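Local structure of type II secretion system protein H (Vibrio cholerae, 4DQ9) at residues A[34-37]-A[38-41]; A[87-91]-A[92-96]. The protein forms part of the pseudopilus tip complex of the type II secretion system, which recognises and binds the proteins, such as toxins and proteases, to be secreted from the periplasm. All coordinates share one frame; numbering follows the deposited sequence.

Contact 1: A[34-37]-A[38-41]; sequences RIDV and DTRR. With NA (sodium ion), chain C.
The carboxylate of D36, whose CB packs against T39 OG1 across the turn at 3.3 Å, lies at the edge of the R34 guanidinium and in its plane. R34 grips it side-on: NE and NH2 both donate to D36 OD2, at 3.2 and 3.3 Å, on the syn side of that oxygen but lifted somewhat from the carboxylate plane. The bend of the R34 chain at chi3 (70°) turns this edge toward D36, while NH1 is held by E110 and the carbonyl of P111. The same D36 OD2 also binds the sodium ion, at 2.7 Å, with T43 OG1 as the second protein ligand. Two donors and a cation thus converge on one carboxylate oxygen, which probably stabilises its negative charge. One face of the R41 guanidinium carries T39 OG1, offset toward the rim; R41 CB and CG lie beside the sodium ion without binding it. T39 OG1 reaches the D36 methylene because it sits between the backbone N and the carbonyl carbon (chi1 56°). Next along the turn, V37 CG2 lies 3.6 Å from D38 OD1, and D38 OD2 is hydrogen-bonded to N90 ND2. D36 and R41 form an antiparallel hydrogen-bonded pair, D36 N to R41 O at 2.9 Å, nearly straight, and R41 N to D36 O at 3.1 Å; D36 O also takes weak bonds from the amides of T39 and R40. V37 and D38 have the backbone angles of a type I turn, and R40 adopts a left-handed conformation (phi 61°), so that R40 and R41 both face D36. The result is a G1 beta bulge in the hairpin that joins strands 31-36 and 41-48, with a sodium site built beside its closing pair.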
loop_
_atom_site.group_PDB
_atom_site.type_symbol
_atom_site.label_atom_id
_atom_site.label_comp_id
_atom_site.label_asym_id
_atom_site.label_seq_id
_atom_site.Cartn_x
_atom_site.Cartn_y
_atom_site.Cartn_z
ATOM N N ARG A 34 6.597 -4.596 6.556
ATOM C CA ARG A 34 6.790 -3.297 7.215
ATOM C C ARG A 34 8.015 -3.378 8.146
ATOM O O ARG A 34 8.099 -4.354 8.930
ATOM C CB ARG A 34 5.570 -2.839 7.947
ATOM C CG ARG A 34 5.821 -1.371 8.335
ATOM C CD ARG A 34 4.691 -0.756 8.912
ATOM N NE ARG A 34 4.536 -1.371 10.224
ATOM C CZ ARG A 34 3.521 -2.121 10.611
ATOM N NH1 ARG A 34 2.521 -2.410 9.807
ATOM N NH2 ARG A 34 3.568 -2.623 11.843
ATOM N N ILE A 35 9.033 -2.534 7.918
ATOM C CA ILE A 35 10.158 -2.478 8.779
ATOM C C ILE A 35 10.007 -1.256 9.711
ATOM O O ILE A 35 9.794 -0.138 9.241
ATOM C CB ILE A 35 11.398 -2.266 7.872
ATOM C CG1 ILE A 35 11.487 -3.318 6.749
ATOM C CG2 ILE A 35 12.696 -2.244 8.758
ATOM C CD1 ILE A 35 12.529 -3.004 5.618
ATOM N N ASP A 36 10.146 -1.453 11.022
ATOM C CA ASP A 36 10.059 -0.392 12.038
ATOM C C ASP A 36 11.421 -0.341 12.719
ATOM O O ASP A 36 11.744 -1.123 13.565
ATOM C CB ASP A 36 8.941 -0.670 12.979
ATOM C CG ASP A 36 7.479 -0.639 12.291
ATOM O OD1 ASP A 36 7.159 0.302 11.471
ATOM O OD2 ASP A 36 6.518 -1.433 12.714
ATOM N N VAL A 37 12.268 0.562 12.254
ATOM C CA VAL A 37 13.669 0.594 12.698
ATOM C C VAL A 37 13.724 0.997 14.140
ATOM O O VAL A 37 14.580 0.567 14.850
ATOM C CB VAL A 37 14.527 1.525 11.799
ATOM C CG1 VAL A 37 14.671 0.986 10.411
ATOM C CG2 VAL A 37 14.108 3.032 11.686
ATOM N N ASP A 38 12.784 1.849 14.585
ATOM C CA ASP A 38 12.893 2.301 15.973
ATOM C C ASP A 38 12.559 1.255 17.010
ATOM O O ASP A 38 13.125 1.315 18.087
ATOM C CB ASP A 38 12.079 3.596 16.164
ATOM C CG ASP A 38 12.598 4.740 15.291
ATOM O OD1 ASP A 38 13.781 4.687 14.870
ATOM O OD2 ASP A 38 11.820 5.672 14.952
ATOM N N THR A 39 11.699 0.290 16.706
ATOM C CA THR A 39 11.295 -0.772 17.594
ATOM C C THR A 39 11.959 -2.123 17.173
ATOM O O THR A 39 11.755 -3.106 17.873
ATOM C CB THR A 39 9.738 -0.922 17.606
ATOM O OG1 THR A 39 9.331 -1.125 16.233
ATOM C CG2 THR A 39 9.105 0.336 18.247
ATOM N N ARG A 40 12.718 -2.124 16.096
ATOM C CA ARG A 40 13.455 -3.276 15.594
ATOM C C ARG A 40 12.458 -4.408 15.254
ATOM O O ARG A 40 12.728 -5.564 15.547
ATOM C CB ARG A 40 14.513 -3.722 16.610
ATOM C CG ARG A 40 15.445 -2.532 17.055
ATOM C CD ARG A 40 16.339 -2.740 18.257
ATOM N NE ARG A 40 15.598 -3.067 19.491
ATOM C CZ ARG A 40 15.520 -4.283 20.041
ATOM N NH1 ARG A 40 16.248 -5.291 19.586
ATOM N NH2 ARG A 40 14.753 -4.507 21.112
ATOM N N ARG A 41 11.366 -4.061 14.603
ATOM C CA ARG A 41 10.313 -5.011 14.326
ATOM C C ARG A 41 10.133 -5.203 12.838
ATOM O O ARG A 41 10.294 -4.208 12.054
ATOM C CB ARG A 41 9.035 -4.473 14.959
ATOM C CG ARG A 41 8.065 -5.588 15.120
ATOM C CD ARG A 41 6.886 -5.203 16.055
ATOM N NE ARG A 41 7.334 -4.695 17.331
ATOM C CZ ARG A 41 6.601 -3.857 18.062
ATOM N NH1 ARG A 41 5.387 -3.455 17.644
ATOM N NH2 ARG A 41 7.071 -3.419 19.215
HETATM NA NA NA C . 7.100 -3.909 11.741
#

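Contact 2: A[87-91]-A[92-96]; sequences RLFNP and GSLFD
N90 opens the turn and accepts from it with both its side chain and its backbone. Its OD1 accepts a weak bond from G92 N at 2.8 Å, closing an Asx turn, and its carbonyl O accepts a second weak bond from S93 N at 3.0 Å, which spans a type I turn at P91 and G92. The N90 chi1 (177°), which sets CG opposite the backbone N, brings OD1 to G92 N, while ND2 is turned to D38. S93 OG comes within 3.1 Å of N90 O and lies alongside N90 CB. A water ties the same hydroxyl to the backbone: it accepts from N90 N at 2.9 Å and also meets S93 OG. Farther out, the F89 and L94 side chains cross at about a right angle. L94 CD1 makes an off-centre CH-pi contact with the F89 ring, 4.2 Å from its centroid, and L94 CD2 touches F89 CB. The F95 ring reaches back to P91 O, with CE2 at 3.6 Å. Weak, bent bonds around a single asparagine, bridged by water and flanked by largely exposed apolar groups, imply a surface turn held by local polar bonds and water, though lattice contacts may also influence its apolar side chains.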
loop_
_atom_site.group_PDB
_atom_site.type_symbol
_atom_site.label_atom_id
_atom_site.label_comp_id
_atom_site.label_asym_id
_atom_site.label_seq_id
_atom_site.Cartn_x
_atom_site.Cartn_y
_atom_site.Cartn_z
ATOM N N ARG A 87 19.904 8.849 16.344
ATOM C CA ARG A 87 19.568 8.801 17.732
ATOM C C ARG A 87 19.771 7.457 18.322
ATOM O O ARG A 87 19.602 6.398 17.632
ATOM C CB ARG A 87 18.117 9.181 17.959
ATOM C CG ARG A 87 17.834 10.590 17.641
ATOM C CD ARG A 87 16.405 11.046 17.799
ATOM N NE ARG A 87 15.567 10.375 16.822
ATOM C CZ ARG A 87 14.277 10.568 16.705
ATOM N NH1 ARG A 87 13.664 11.453 17.487
ATOM N NH2 ARG A 87 13.614 9.902 15.755
ATOM N N LEU A 88 20.056 7.431 19.569
ATOM C CA LEU A 88 20.123 6.129 20.314
ATOM C C LEU A 88 18.757 5.528 20.444
ATOM O O LEU A 88 18.624 4.320 20.470
ATOM C CB LEU A 88 20.851 6.299 21.611
ATOM C CG LEU A 88 22.297 6.895 21.567
ATOM C CD1 LEU A 88 22.899 6.760 22.902
ATOM C CD2 LEU A 88 23.124 6.199 20.502
ATOM N N PHE A 89 17.761 6.400 20.543
ATOM C CA PHE A 89 16.390 5.956 20.623
ATOM C C PHE A 89 15.485 7.129 20.178
ATOM O O PHE A 89 15.801 8.321 20.361
ATOM C CB PHE A 89 16.050 5.434 22.014
ATOM C CG PHE A 89 16.140 6.458 23.113
ATOM C CD1 PHE A 89 15.078 7.304 23.422
ATOM C CD2 PHE A 89 17.252 6.525 23.909
ATOM C CE1 PHE A 89 15.105 8.157 24.454
ATOM C CE2 PHE A 89 17.302 7.386 24.979
ATOM C CZ PHE A 89 16.214 8.238 25.275
ATOM N N ASN A 90 14.320 6.760 19.680
ATOM C CA ASN A 90 13.257 7.730 19.373
ATOM C C ASN A 90 12.458 7.928 20.656
ATOM O O ASN A 90 11.845 6.979 21.125
ATOM C CB ASN A 90 12.395 7.134 18.254
ATOM C CG ASN A 90 11.187 8.034 17.896
ATOM O OD1 ASN A 90 10.790 8.876 18.697
ATOM N ND2 ASN A 90 10.643 7.848 16.714
ATOM N N PRO A 91 12.485 9.146 21.243
ATOM C CA PRO A 91 11.800 9.300 22.497
ATOM C C PRO A 91 10.351 8.836 22.385
ATOM O O PRO A 91 9.829 8.174 23.288
ATOM C CB PRO A 91 11.936 10.799 22.809
ATOM C CG PRO A 91 13.078 11.259 21.968
ATOM C CD PRO A 91 13.190 10.353 20.858
ATOM N N GLY A 92 9.700 9.113 21.280
ATOM C CA GLY A 92 8.270 8.668 21.201
ATOM C C GLY A 92 8.016 7.153 21.082
ATOM O O GLY A 92 6.946 6.651 21.442
ATOM N N SER A 93 8.955 6.413 20.511
ATOM C CA SER A 93 8.773 4.977 20.272
ATOM C C SER A 93 8.995 4.075 21.533
ATOM O O SER A 93 8.737 2.856 21.475
ATOM C CB SER A 93 9.738 4.531 19.180
ATOM O OG SER A 93 10.953 4.282 19.821
ATOM N N LEU A 94 9.500 4.659 22.635
ATOM C CA LEU A 94 9.751 3.866 23.864
ATOM C C LEU A 94 8.446 3.407 24.463
ATOM O O LEU A 94 8.387 2.265 24.933
ATOM C CB LEU A 94 10.585 4.650 24.910
ATOM C CG LEU A 94 11.993 5.028 24.522
ATOM C CD1 LEU A 94 12.889 5.232 25.757
ATOM C CD2 LEU A 94 12.625 4.032 23.574
ATOM N N PHE A 95 7.423 4.293 24.414
ATOM C CA PHE A 95 6.086 4.043 25.004
ATOM C C PHE A 95 5.376 2.893 24.283
ATOM O O PHE A 95 5.118 2.982 23.060
ATOM C CB PHE A 95 5.160 5.276 24.882
ATOM C CG PHE A 95 5.695 6.523 25.532
ATOM C CD1 PHE A 95 5.392 6.798 26.864
ATOM C CD2 PHE A 95 6.464 7.394 24.840
ATOM C CE1 PHE A 95 5.874 7.923 27.489
ATOM C CE2 PHE A 95 6.956 8.566 25.446
ATOM C CZ PHE A 95 6.665 8.823 26.779
ATOM N N ASP A 96 5.027 1.841 25.029
ATOM C CA ASP A 96 4.213 0.770 24.466
ATOM C C ASP A 96 2.802 1.274 24.154
ATOM O O ASP A 96 2.227 0.836 23.151
ATOM C CB ASP A 96 4.150 -0.498 25.357
ATOM C CG ASP A 96 5.529 -1.182 25.550
ATOM O OD1 ASP A 96 6.537 -0.797 24.925
ATOM O OD2 ASP A 96 5.591 -2.099 26.393
HETATM O O HOH W 1 14.135 3.921 19.239
#

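Contact 1 comes first along the chain, at the hairpin between strands 31-36 and 41-48 of the four-stranded antiparallel sheet that also holds 54-66 and 115-117. Contact 2 follows in the long loop between strands 71-77 and 115-117, part of which, 101-108, is not modelled. Their centres are about 11 Å apart, with contact 1 nearer the centre of the chain. They meet directly: D38 OD2 and N90 ND2 are 3.0 Å apart, a probable hydrogen bond, and S93 packs against D38 and T39. The tip of the hairpin thus probably ties down one part of a loop whose later part is missing from the model, consistent with flexibility.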